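Local structure of metallo-carboxypeptidase (4A39) at residues F49-F54 and G182-E187; E124-E129 and F189-I194; E129-L134 and D157-R162; I347-K352 and T362-A367. The protein probably removes amino acids from the C-terminal ends of peptides or proteins as a zinc-dependent carboxypeptidase of the M14 family. All blocks are in the same frame, centred on the assembly; numbering follows the deposited sequence.

Overall arrangement
Four contacts of one chain illustrate how chemistry follows position in a fold. Contacts 1, 2 and 4 are buried, about 9 Å from the chain centre to their own centres, whereas contact 3 is partly buried at about 15 Å. Contacts 1 and 2 both draw on helix 185-196, and contacts 2 and 3 share helix 128-138 and residue E129. Aromatic surfaces dominate contacts 1 and 4, which both reach the bound inhibitor; each of contacts 2 and 3 rests on one hydrogen bond to a glutamate. Polar side chains join them: E187 of contact 1 meets R128 of contact 2 and H131 of contact 3, while E191 of contact 2 meets R130.

Contact 1. Residues F49-F54 and G182-E187; sequences FQWFHF and GEHMAE. With ZN (zinc ion), chain C; GEM ((2-guanidinoethylmercapto)succinic acid), chain D.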
# COMPACT_ATOMS: atom_id res chain seq x y z
N PHE A 49 -4.11 14.81 4.70
CA PHE A 49 -5.22 14.38 3.87
C PHE A 49 -4.84 14.37 2.41
O PHE A 49 -3.96 15.12 1.97
CB PHE A 49 -6.50 15.21 4.09
CG PHE A 49 -6.45 16.62 3.55
CD1 PHE A 49 -6.84 16.89 2.24
CD2 PHE A 49 -6.09 17.68 4.37
CE1 PHE A 49 -6.89 18.20 1.76
CE2 PHE A 49 -6.13 18.99 3.90
CZ PHE A 49 -6.54 19.26 2.60
N GLN A 50 -5.47 13.46 1.67
CA GLN A 50 -5.28 13.31 0.23
C GLN A 50 -6.26 12.24 -0.24
O GLN A 50 -6.93 12.41 -1.25
CB GLN A 50 -3.85 12.89 -0.11
CG GLN A 50 -3.55 12.91 -1.61
CD GLN A 50 -2.64 14.06 -2.03
OE1 GLN A 50 -2.39 14.99 -1.26
NE2 GLN A 50 -2.14 13.99 -3.26
N TRP A 51 -6.33 11.14 0.51
CA TRP A 51 -7.24 10.05 0.20
C TRP A 51 -8.70 10.49 0.33
O TRP A 51 -9.06 11.20 1.26
CB TRP A 51 -6.98 8.85 1.13
CG TRP A 51 -8.08 7.81 1.12
CD1 TRP A 51 -9.19 7.78 1.93
CD2 TRP A 51 -8.21 6.71 0.22
NE1 TRP A 51 -10.00 6.72 1.58
CE2 TRP A 51 -9.42 6.05 0.53
CE3 TRP A 51 -7.42 6.21 -0.83
CZ2 TRP A 51 -9.86 4.92 -0.17
CZ3 TRP A 51 -7.86 5.08 -1.52
CH2 TRP A 51 -9.07 4.45 -1.19
N PHE A 52 -9.52 10.09 -0.64
CA PHE A 52 -10.95 10.41 -0.62
C PHE A 52 -11.68 9.17 -1.13
O PHE A 52 -11.10 8.36 -1.85
CB PHE A 52 -11.26 11.63 -1.51
CG PHE A 52 -10.92 11.45 -2.96
CD1 PHE A 52 -11.84 10.87 -3.84
CD2 PHE A 52 -9.70 11.88 -3.46
CE1 PHE A 52 -11.54 10.72 -5.19
CE2 PHE A 52 -9.38 11.74 -4.81
CZ PHE A 52 -10.31 11.15 -5.68
N HIS A 53 -12.93 9.03 -0.73
CA HIS A 53 -13.75 7.89 -1.13
C HIS A 53 -15.19 8.21 -0.76
O HIS A 53 -15.51 8.38 0.41
CB HIS A 53 -13.27 6.63 -0.38
CG HIS A 53 -14.01 5.38 -0.75
ND1 HIS A 53 -13.83 4.19 -0.07
CD2 HIS A 53 -14.92 5.12 -1.72
CE1 HIS A 53 -14.60 3.26 -0.61
NE2 HIS A 53 -15.27 3.80 -1.61
N PHE A 54 -16.05 8.32 -1.76
CA PHE A 54 -17.45 8.63 -1.51
C PHE A 54 -18.39 8.00 -2.52
O PHE A 54 -17.97 7.56 -3.60
CB PHE A 54 -17.69 10.15 -1.49
CG PHE A 54 -17.31 10.85 -2.76
CD1 PHE A 54 -16.01 11.29 -2.97
CD2 PHE A 54 -18.26 11.08 -3.76
CE1 PHE A 54 -15.66 11.96 -4.15
CE2 PHE A 54 -17.92 11.74 -4.94
CZ PHE A 54 -16.62 12.18 -5.14
N GLY A 182 -3.97 5.33 3.62
CA GLY A 182 -4.47 5.71 2.31
C GLY A 182 -3.82 4.99 1.14
O GLY A 182 -4.29 5.10 0.00
N GLU A 183 -2.75 4.25 1.40
CA GLU A 183 -2.03 3.55 0.33
C GLU A 183 -2.57 2.15 0.10
O GLU A 183 -1.87 1.15 0.26
CB GLU A 183 -0.53 3.55 0.66
CG GLU A 183 0.07 4.96 0.57
CD GLU A 183 1.38 5.13 1.32
OE1 GLU A 183 2.12 4.13 1.48
OE2 GLU A 183 1.67 6.28 1.74
N HIS A 184 -3.84 2.10 -0.31
CA HIS A 184 -4.56 0.86 -0.53
C HIS A 184 -3.95 -0.14 -1.50
O HIS A 184 -4.25 -1.33 -1.44
CB HIS A 184 -6.01 1.19 -0.92
CG HIS A 184 -6.82 1.71 0.22
ND1 HIS A 184 -7.73 0.94 0.91
CD2 HIS A 184 -6.81 2.92 0.84
CE1 HIS A 184 -8.25 1.64 1.90
NE2 HIS A 184 -7.71 2.84 1.89
N MET A 185 -3.11 0.34 -2.40
CA MET A 185 -2.45 -0.56 -3.34
C MET A 185 -1.60 -1.56 -2.56
O MET A 185 -1.35 -2.67 -3.02
CB MET A 185 -1.54 0.23 -4.30
CG MET A 185 -0.55 1.17 -3.62
SD MET A 185 -1.24 2.78 -3.16
CE MET A 185 -1.25 3.60 -4.77
N ALA A 186 -1.17 -1.16 -1.36
CA ALA A 186 -0.33 -2.02 -0.53
C ALA A 186 -0.97 -3.35 -0.14
O ALA A 186 -0.36 -4.41 -0.33
CB ALA A 186 0.11 -1.26 0.72
N GLU A 187 -2.19 -3.34 0.40
CA GLU A 187 -2.79 -4.62 0.75
C GLU A 187 -3.19 -5.40 -0.51
O GLU A 187 -3.26 -6.62 -0.48
CB GLU A 187 -3.97 -4.45 1.73
CG GLU A 187 -4.60 -5.79 2.11
CD GLU A 187 -5.20 -5.83 3.51
OE1 GLU A 187 -5.66 -4.78 4.01
OE2 GLU A 187 -5.21 -6.93 4.11
ZN ZN C . 3.63 5.23 2.66
C8 GEM D . 8.02 6.88 2.54
S7 GEM D . 8.26 5.07 2.69
C6 GEM D . 10.05 4.94 2.33
C5 GEM D . 10.59 6.02 1.39
N3 GEM D . 10.64 7.32 2.08
C1 GEM D . 11.81 7.90 2.32
N4 GEM D . 12.93 7.29 1.94
N2 GEM D . 11.88 9.07 2.94
C9 GEM D . 7.48 7.49 3.83
O14 GEM D . 7.37 6.73 4.83
O15 GEM D . 7.18 8.70 3.80
C10 GEM D . 7.11 7.22 1.36
C11 GEM D . 5.71 6.62 1.53
O12 GEM D . 5.25 5.94 0.59
O13 GEM D . 5.12 6.88 2.60
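The indole of W51 and the imidazole of H184 form an offset stack, an example of two flat groups meeting where domains join. The six-membered ring of W51 lies over the imidazole with centroids 4.1 Å apart and planes inclined by 21°. The overlap is partial: H184 CD2 sits 3.4 Å from W51 CZ3, near the rim of the indole. W51 has its CG anti to the backbone N (chi1 166°), which carries the ring across to the histidine. Both rings are also tied through nitrogen, W51 NE1 to the carbonyl of S22 and H184 ND1 to the backbone N of Y126, so their rotation is fixed from outside the stack.

Backbone packing adds to this. The carbonyl O of G182 approaches W51 CE3 obliquely at 3.4 Å, and the glycine lets the chain pass close beside the tryptophan CB.

Metal binding belongs to the residue between. E183 points away from W51 and grips the zinc ion with both oxygens, OE1 at 2.2 Å and OE2 at 2.4 Å; inhibitor atom O13 binds the same metal, again at 2.2 Å. With H180 and H273 this completes the His-Glu-His zinc site of M14 carboxypeptidases.

Contact 2. Residues E124-E129 and F189-I194; sequences EPYSRE and FMEGLI
Y126 reaches helix 185-196 through its hydroxyl. E124 and P125 precede it; the carbonyl O of E124 takes a bond from W188 NE1 of the same helix, its OE1 one from the backbone N of G366, and P125 packs on W51. The tyrosine has its CG anti to the backbone N (chi1 -157°), and this sends the phenol toward E191. Y126 OH donates to E191 OE1 at 2.7 Å. The oxygen lies at the edge of the ring, near its plane and 3.3 Å from Y126 CE2, and is met on its anti lone pair, away from OE2. Ring and carboxylate are turned 66° apart.

E191 comes to meet it as an extended chain, and its CB lies 3.7 Å from Y126 OH. Its buried carboxylate has several partners: OE1 also takes a salt bridge from R130, and OE2 one from K370, which would be expected to favour the ionised form.

S127 then serves as N-cap of helix 128-138, its OG accepting from the backbone N of R130. The contact thus joins the start of one helix to the flank of another.

In the first turn R128 folds back, and its NH2 donates to the carbonyl O of Y126 at 2.9 Å with an N-H...O angle of 157°. The oxygen lies near the guanidinium plane, but the donor stands above the carbonyl plane. The same NH2 forms a salt bridge with E187, whose side chain packs on Y126.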
# COMPACT_ATOMS: atom_id res chain seq x y z
N GLU A 124 -8.36 2.19 -5.93
CA GLU A 124 -9.29 1.08 -5.69
C GLU A 124 -9.15 0.68 -4.22
O GLU A 124 -8.12 0.15 -3.81
CB GLU A 124 -8.92 -0.09 -6.61
CG GLU A 124 -9.90 -1.25 -6.58
CD GLU A 124 -9.66 -2.26 -7.69
OE1 GLU A 124 -8.72 -2.09 -8.49
OE2 GLU A 124 -10.43 -3.24 -7.76
N PRO A 125 -10.19 0.90 -3.40
CA PRO A 125 -10.18 0.58 -1.97
C PRO A 125 -10.08 -0.88 -1.56
O PRO A 125 -10.59 -1.77 -2.24
CB PRO A 125 -11.48 1.21 -1.45
CG PRO A 125 -11.84 2.23 -2.49
CD PRO A 125 -11.48 1.53 -3.77
N TYR A 126 -9.43 -1.11 -0.42
CA TYR A 126 -9.29 -2.44 0.15
C TYR A 126 -9.97 -2.35 1.51
O TYR A 126 -9.41 -1.78 2.45
CB TYR A 126 -7.81 -2.82 0.32
CG TYR A 126 -7.61 -4.32 0.37
CD1 TYR A 126 -7.99 -5.06 1.49
CD2 TYR A 126 -7.14 -5.01 -0.75
CE1 TYR A 126 -7.90 -6.45 1.49
CE2 TYR A 126 -7.06 -6.40 -0.76
CZ TYR A 126 -7.44 -7.12 0.36
OH TYR A 126 -7.38 -8.49 0.34
N SER A 127 -11.18 -2.88 1.61
CA SER A 127 -11.94 -2.82 2.86
C SER A 127 -11.45 -3.82 3.90
O SER A 127 -10.71 -4.75 3.59
CB SER A 127 -13.42 -3.10 2.59
OG SER A 127 -13.63 -4.46 2.24
N ARG A 128 -11.87 -3.62 5.15
CA ARG A 128 -11.47 -4.53 6.20
C ARG A 128 -12.26 -5.83 6.02
O ARG A 128 -11.84 -6.89 6.51
CB ARG A 128 -11.75 -3.93 7.58
CG ARG A 128 -11.05 -2.61 7.87
CD ARG A 128 -9.54 -2.73 7.73
NE ARG A 128 -9.11 -2.58 6.35
CZ ARG A 128 -8.05 -3.18 5.82
NH1 ARG A 128 -7.30 -3.99 6.55
NH2 ARG A 128 -7.73 -2.96 4.55
N GLU A 129 -13.40 -5.75 5.34
CA GLU A 129 -14.19 -6.95 5.09
C GLU A 129 -13.41 -7.82 4.12
O GLU A 129 -13.35 -9.03 4.28
CB GLU A 129 -15.58 -6.61 4.54
CG GLU A 129 -16.47 -5.91 5.56
CD GLU A 129 -17.94 -5.84 5.17
OE1 GLU A 129 -18.24 -5.49 4.01
OE2 GLU A 129 -18.79 -6.13 6.04
N PHE A 189 -1.40 -5.66 -3.05
CA PHE A 189 -0.13 -6.34 -3.33
C PHE A 189 -0.07 -7.62 -2.48
O PHE A 189 0.32 -8.69 -2.97
CB PHE A 189 1.04 -5.39 -2.98
CG PHE A 189 2.42 -6.02 -3.05
CD1 PHE A 189 2.88 -6.84 -2.02
CD2 PHE A 189 3.28 -5.73 -4.10
CE1 PHE A 189 4.17 -7.36 -2.03
CE2 PHE A 189 4.58 -6.24 -4.13
CZ PHE A 189 5.03 -7.06 -3.09
N MET A 190 -0.45 -7.51 -1.22
CA MET A 190 -0.44 -8.66 -0.32
C MET A 190 -1.43 -9.74 -0.75
O MET A 190 -1.15 -10.93 -0.62
CB MET A 190 -0.75 -8.21 1.11
CG MET A 190 0.23 -7.18 1.67
SD MET A 190 1.95 -7.77 1.76
CE MET A 190 1.87 -8.82 3.20
N GLU A 191 -2.58 -9.33 -1.27
CA GLU A 191 -3.58 -10.31 -1.73
C GLU A 191 -3.01 -11.15 -2.88
O GLU A 191 -3.23 -12.35 -2.94
CB GLU A 191 -4.87 -9.61 -2.18
CG GLU A 191 -5.91 -10.58 -2.74
CD GLU A 191 -7.23 -9.91 -3.08
OE1 GLU A 191 -7.83 -9.27 -2.18
OE2 GLU A 191 -7.67 -10.02 -4.24
N GLY A 192 -2.28 -10.50 -3.78
CA GLY A 192 -1.69 -11.22 -4.90
C GLY A 192 -0.64 -12.21 -4.43
O GLY A 192 -0.57 -13.35 -4.91
N LEU A 193 0.17 -11.77 -3.47
CA LEU A 193 1.22 -12.60 -2.91
C LEU A 193 0.61 -13.85 -2.27
O LEU A 193 1.00 -14.98 -2.57
CB LEU A 193 1.99 -11.77 -1.87
CG LEU A 193 3.28 -12.30 -1.24
CD1 LEU A 193 4.05 -11.13 -0.62
CD2 LEU A 193 2.97 -13.35 -0.20
N ILE A 194 -0.38 -13.65 -1.41
CA ILE A 194 -1.03 -14.76 -0.73
C ILE A 194 -1.79 -15.69 -1.67
O ILE A 194 -1.75 -16.91 -1.51
CB ILE A 194 -1.97 -14.25 0.40
CG1 ILE A 194 -1.14 -13.86 1.63
CG2 ILE A 194 -2.96 -15.33 0.80
CD1 ILE A 194 -0.19 -12.72 1.40

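Contact 3. Residues E129-L134 and D157-R162; sequences ERHARL and DIELLR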
# COMPACT_ATOMS: atom_id res chain seq x y z
N GLU A 129 -13.40 -5.75 5.34
CA GLU A 129 -14.19 -6.95 5.09
C GLU A 129 -13.41 -7.82 4.12
O GLU A 129 -13.35 -9.03 4.28
CB GLU A 129 -15.58 -6.61 4.54
CG GLU A 129 -16.47 -5.91 5.56
CD GLU A 129 -17.94 -5.84 5.17
OE1 GLU A 129 -18.24 -5.49 4.01
OE2 GLU A 129 -18.79 -6.13 6.04
N ARG A 130 -12.78 -7.18 3.14
CA ARG A 130 -11.98 -7.92 2.17
C ARG A 130 -10.75 -8.46 2.90
O ARG A 130 -10.27 -9.56 2.60
CB ARG A 130 -11.54 -7.02 1.01
CG ARG A 130 -10.97 -7.80 -0.16
CD ARG A 130 -10.55 -6.92 -1.33
NE ARG A 130 -10.15 -7.75 -2.47
CZ ARG A 130 -10.99 -8.21 -3.39
NH1 ARG A 130 -12.28 -7.92 -3.32
NH2 ARG A 130 -10.54 -8.99 -4.36
N HIS A 131 -10.26 -7.69 3.87
CA HIS A 131 -9.10 -8.10 4.66
C HIS A 131 -9.43 -9.40 5.39
O HIS A 131 -8.62 -10.33 5.42
CB HIS A 131 -8.75 -7.02 5.70
CG HIS A 131 -7.68 -7.44 6.66
ND1 HIS A 131 -6.34 -7.42 6.34
CD2 HIS A 131 -7.76 -7.90 7.93
CE1 HIS A 131 -5.64 -7.86 7.37
NE2 HIS A 131 -6.47 -8.16 8.35
N ALA A 132 -10.62 -9.46 5.98
CA ALA A 132 -11.03 -10.65 6.70
C ALA A 132 -11.06 -11.84 5.76
O ALA A 132 -10.62 -12.93 6.12
CB ALA A 132 -12.41 -10.43 7.33
N ARG A 133 -11.58 -11.63 4.55
CA ARG A 133 -11.64 -12.71 3.57
C ARG A 133 -10.25 -13.17 3.16
O ARG A 133 -10.01 -14.37 2.96
CB ARG A 133 -12.43 -12.27 2.34
CG ARG A 133 -13.92 -12.07 2.60
CD ARG A 133 -14.72 -12.02 1.30
NE ARG A 133 -14.43 -10.85 0.48
CZ ARG A 133 -14.84 -9.62 0.75
NH1 ARG A 133 -15.56 -9.38 1.84
NH2 ARG A 133 -14.53 -8.62 -0.06
N LEU A 134 -9.32 -12.23 3.05
CA LEU A 134 -7.95 -12.57 2.68
C LEU A 134 -7.30 -13.42 3.76
O LEU A 134 -6.61 -14.40 3.46
CB LEU A 134 -7.11 -11.30 2.48
CG LEU A 134 -5.62 -11.55 2.20
CD1 LEU A 134 -5.45 -12.36 0.92
CD2 LEU A 134 -4.88 -10.22 2.08
N ASP A 157 -7.51 -6.19 15.00
CA ASP A 157 -6.43 -7.16 14.84
C ASP A 157 -5.34 -6.81 13.83
O ASP A 157 -5.63 -6.29 12.76
CB ASP A 157 -6.99 -8.53 14.43
CG ASP A 157 -7.66 -9.27 15.58
OD1 ASP A 157 -7.26 -9.05 16.74
OD2 ASP A 157 -8.56 -10.09 15.31
N ILE A 158 -4.10 -7.11 14.20
CA ILE A 158 -2.95 -6.92 13.32
C ILE A 158 -2.37 -8.34 13.18
O ILE A 158 -1.49 -8.73 13.93
CB ILE A 158 -1.85 -6.03 13.95
CG1 ILE A 158 -2.44 -4.71 14.45
CG2 ILE A 158 -0.75 -5.77 12.93
CD1 ILE A 158 -2.95 -3.83 13.35
N GLU A 159 -2.89 -9.11 12.23
CA GLU A 159 -2.42 -10.48 12.05
C GLU A 159 -1.03 -10.61 11.44
O GLU A 159 -0.69 -9.90 10.50
CB GLU A 159 -3.40 -11.28 11.18
CG GLU A 159 -4.80 -11.39 11.75
CD GLU A 159 -5.76 -10.38 11.17
OE1 GLU A 159 -5.30 -9.27 10.80
OE2 GLU A 159 -6.97 -10.69 11.08
N LEU A 160 -0.25 -11.53 12.00
CA LEU A 160 1.08 -11.84 11.50
C LEU A 160 0.97 -13.28 11.03
O LEU A 160 0.81 -14.20 11.85
CB LEU A 160 2.15 -11.73 12.60
CG LEU A 160 3.54 -12.29 12.26
CD1 LEU A 160 4.05 -11.67 10.96
CD2 LEU A 160 4.49 -12.01 13.41
N LEU A 161 1.04 -13.49 9.72
CA LEU A 161 0.93 -14.83 9.16
C LEU A 161 2.30 -15.39 8.84
O LEU A 161 3.20 -14.65 8.47
CB LEU A 161 0.10 -14.80 7.87
CG LEU A 161 -1.26 -14.09 7.93
CD1 LEU A 161 -1.87 -14.05 6.54
CD2 LEU A 161 -2.18 -14.82 8.91
N ARG A 162 2.46 -16.70 9.01
CA ARG A 162 3.74 -17.33 8.68
C ARG A 162 3.51 -18.49 7.73
O ARG A 162 2.63 -19.33 7.95
CB ARG A 162 4.47 -17.84 9.93
CG ARG A 162 5.77 -18.59 9.57
CD ARG A 162 6.73 -18.74 10.74
NE ARG A 162 6.25 -19.68 11.76
CZ ARG A 162 6.93 -19.99 12.86
NH1 ARG A 162 8.11 -19.44 13.08
NH2 ARG A 162 6.42 -20.86 13.73
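H131 reaches from helix 128-138 to strand 157-163 to meet E159, and its side chain can be followed outward atom by atom. CB points from the helix toward the strand. CG stands anti to the backbone N (chi1 173°), with the ring directed to E159. At the ring, ND1 has its partner beyond the two segments: it is probably hydrogen-bonded to OE2 of E187, on helix 185-196. CD2 and CE1 flank the tip, and CE1 lies 3.7 Å from E159 OE1. NE2, at the far end, donates to that same E159 OE1 over 2.9 Å, with an N-H...O angle of 166°.

The glutamate oxygen lies almost exactly in the imidazole plane. Seen from the carboxylate, NE2 arrives on the syn side but 34° out of plane, and the two flat groups are turned well away from each other. E159 approaches from the opposite direction, its chain bent at chi2.

This is a His-carboxylate hydrogen bond near one edge of the mixed sheet of the carboxypeptidase domain. Strand 157-163 is second from that edge, hydrogen-bonded to strands 144-151 and 212-217, and the bond joins it to a helix packed alongside. It lies away from the zinc site.

Partners at both nitrogens would hold the ring's rotation, and the two acidic neighbours would tend to favour its protonated form. P218 and N219 also touch H131, while on the strand side R146 packs against E159.

Contact 4. Residues I347-K352 and T362-A367; sequences IEMPFK and TGWSGA. With GEM ((2-guanidinoethylmercapto)succinic acid), chain D.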
# COMPACT_ATOMS: atom_id res chain seq x y z
N ILE A 347 8.81 -0.63 -1.01
CA ILE A 347 8.30 -0.82 -2.36
C ILE A 347 7.24 0.25 -2.59
O ILE A 347 6.35 0.43 -1.75
CB ILE A 347 7.66 -2.23 -2.55
CG1 ILE A 347 8.73 -3.32 -2.35
CG2 ILE A 347 7.06 -2.35 -3.94
CD1 ILE A 347 9.88 -3.26 -3.33
N GLU A 348 7.33 0.94 -3.71
CA GLU A 348 6.40 2.03 -4.02
C GLU A 348 5.63 1.84 -5.32
O GLU A 348 6.22 1.76 -6.39
CB GLU A 348 7.17 3.35 -4.09
CG GLU A 348 7.85 3.78 -2.80
CD GLU A 348 6.88 4.29 -1.76
OE1 GLU A 348 5.71 4.56 -2.10
OE2 GLU A 348 7.30 4.44 -0.59
N MET A 349 4.31 1.78 -5.21
CA MET A 349 3.43 1.66 -6.37
C MET A 349 2.73 3.01 -6.52
O MET A 349 2.42 3.68 -5.54
CB MET A 349 2.41 0.54 -6.16
CG MET A 349 3.02 -0.85 -6.21
SD MET A 349 1.82 -2.09 -5.66
CE MET A 349 2.02 -1.94 -3.86
N PRO A 350 2.47 3.43 -7.77
CA PRO A 350 1.82 4.71 -8.05
C PRO A 350 0.31 4.81 -7.90
O PRO A 350 -0.42 3.85 -8.14
CB PRO A 350 2.24 4.99 -9.48
CG PRO A 350 2.17 3.61 -10.09
CD PRO A 350 2.84 2.74 -9.02
N PHE A 351 -0.15 6.00 -7.50
CA PHE A 351 -1.59 6.27 -7.41
C PHE A 351 -2.05 6.63 -8.81
O PHE A 351 -3.25 6.58 -9.11
CB PHE A 351 -1.89 7.45 -6.48
CG PHE A 351 -1.98 7.08 -5.03
CD1 PHE A 351 -0.83 7.04 -4.24
CD2 PHE A 351 -3.20 6.76 -4.46
CE1 PHE A 351 -0.91 6.68 -2.90
CE2 PHE A 351 -3.29 6.39 -3.12
CZ PHE A 351 -2.14 6.35 -2.33
N LYS A 352 -1.10 7.02 -9.66
CA LYS A 352 -1.38 7.39 -11.05
C LYS A 352 -1.29 6.11 -11.88
O LYS A 352 -2.03 5.17 -11.63
CB LYS A 352 -0.35 8.44 -11.52
CG LYS A 352 -0.45 9.77 -10.78
CD LYS A 352 0.69 10.71 -11.14
CE LYS A 352 0.56 12.05 -10.41
NZ LYS A 352 1.69 12.96 -10.76
N THR A 362 -7.48 2.21 -16.56
CA THR A 362 -7.52 1.87 -15.14
C THR A 362 -6.38 2.50 -14.36
O THR A 362 -6.44 2.58 -13.13
CB THR A 362 -7.39 0.36 -14.91
OG1 THR A 362 -6.12 -0.08 -15.42
CG2 THR A 362 -8.50 -0.39 -15.62
N GLY A 363 -5.33 2.93 -15.06
CA GLY A 363 -4.17 3.47 -14.37
C GLY A 363 -3.64 2.32 -13.54
O GLY A 363 -3.93 1.16 -13.86
N TRP A 364 -2.87 2.59 -12.50
CA TRP A 364 -2.39 1.50 -11.65
C TRP A 364 -3.64 1.01 -10.93
O TRP A 364 -4.51 1.82 -10.55
CB TRP A 364 -1.32 1.98 -10.66
CG TRP A 364 -0.64 0.84 -9.96
CD1 TRP A 364 -0.75 0.50 -8.64
CD2 TRP A 364 0.24 -0.14 -10.55
NE1 TRP A 364 -0.01 -0.62 -8.37
CE2 TRP A 364 0.61 -1.04 -9.52
CE3 TRP A 364 0.74 -0.34 -11.84
CZ2 TRP A 364 1.46 -2.13 -9.75
CZ3 TRP A 364 1.59 -1.42 -12.07
CH2 TRP A 364 1.94 -2.30 -11.02
N SER A 365 -3.73 -0.30 -10.73
CA SER A 365 -4.92 -0.92 -10.15
C SER A 365 -4.65 -1.99 -9.10
O SER A 365 -3.51 -2.38 -8.86
CB SER A 365 -5.70 -1.57 -11.27
OG SER A 365 -4.90 -2.61 -11.82
N GLY A 366 -5.73 -2.48 -8.50
CA GLY A 366 -5.60 -3.54 -7.52
C GLY A 366 -5.04 -4.77 -8.20
O GLY A 366 -4.19 -5.46 -7.64
N ALA A 367 -5.51 -5.06 -9.41
CA ALA A 367 -5.05 -6.23 -10.15
C ALA A 367 -3.56 -6.18 -10.47
O ALA A 367 -2.86 -7.19 -10.35
CB ALA A 367 -5.85 -6.40 -11.43
C8 GEM D . 8.02 6.88 2.54
S7 GEM D . 8.26 5.07 2.69
C6 GEM D . 10.05 4.94 2.33
C5 GEM D . 10.59 6.02 1.39
N3 GEM D . 10.64 7.32 2.08
C1 GEM D . 11.81 7.90 2.32
N4 GEM D . 12.93 7.29 1.94
N2 GEM D . 11.88 9.07 2.94
C9 GEM D . 7.48 7.49 3.83
O14 GEM D . 7.37 6.73 4.83
O15 GEM D . 7.18 8.70 3.80
C10 GEM D . 7.11 7.22 1.36
C11 GEM D . 5.71 6.62 1.53
O12 GEM D . 5.25 5.94 0.59
O13 GEM D . 5.12 6.88 2.60
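W364 carries its indole toward strand 343-350 because CG is anti to the backbone N (chi1 -170°), while M349 turns CG anti to its carbonyl carbon and bends at chi3. The two side chains meet near W364 NE1, CB of the methionine obliquely and its sulfur at the edge. M349 CB lies 3.5 Å from W364 NE1, and M349 SD stands 4.7 Å from the centroid of the five-membered ring of W364 and 75° off the normal, a Met-aromatic contact. W364 NE1 also makes a weak hydrogen bond to M349 SD at 3.6 Å, and another weak one to the hydroxyl of S369. Beyond the sulfur, M349 leads away to pack on M185 and F189 of helix 185-196.

P350 takes a face instead. Its CD sits 4.1 Å from the centroid of the five-membered ring, only 11° off the normal: a CH-pi contact. Its CG touches W364 CB at 3.9 Å.

The contact ties the end of strand 343-350, next to the outermost strand 282-284 in the sheet of the alpha/beta carboxypeptidase domain, to the approach to helix 366-383, where S365 is the N-cap. On the same strand E348, predicted to be the proton donor or acceptor of the active site, faces the pocket, with OE2 2.8 Å from inhibitor atom O12.

At the far end the main chains join. W364 N donates to K352 O at 2.8 Å, nearly straight. G363, with positive phi, brings the chain in close beside that oxygen, while K352 NZ reaches away to the carbonyl oxygens of S82 and E277.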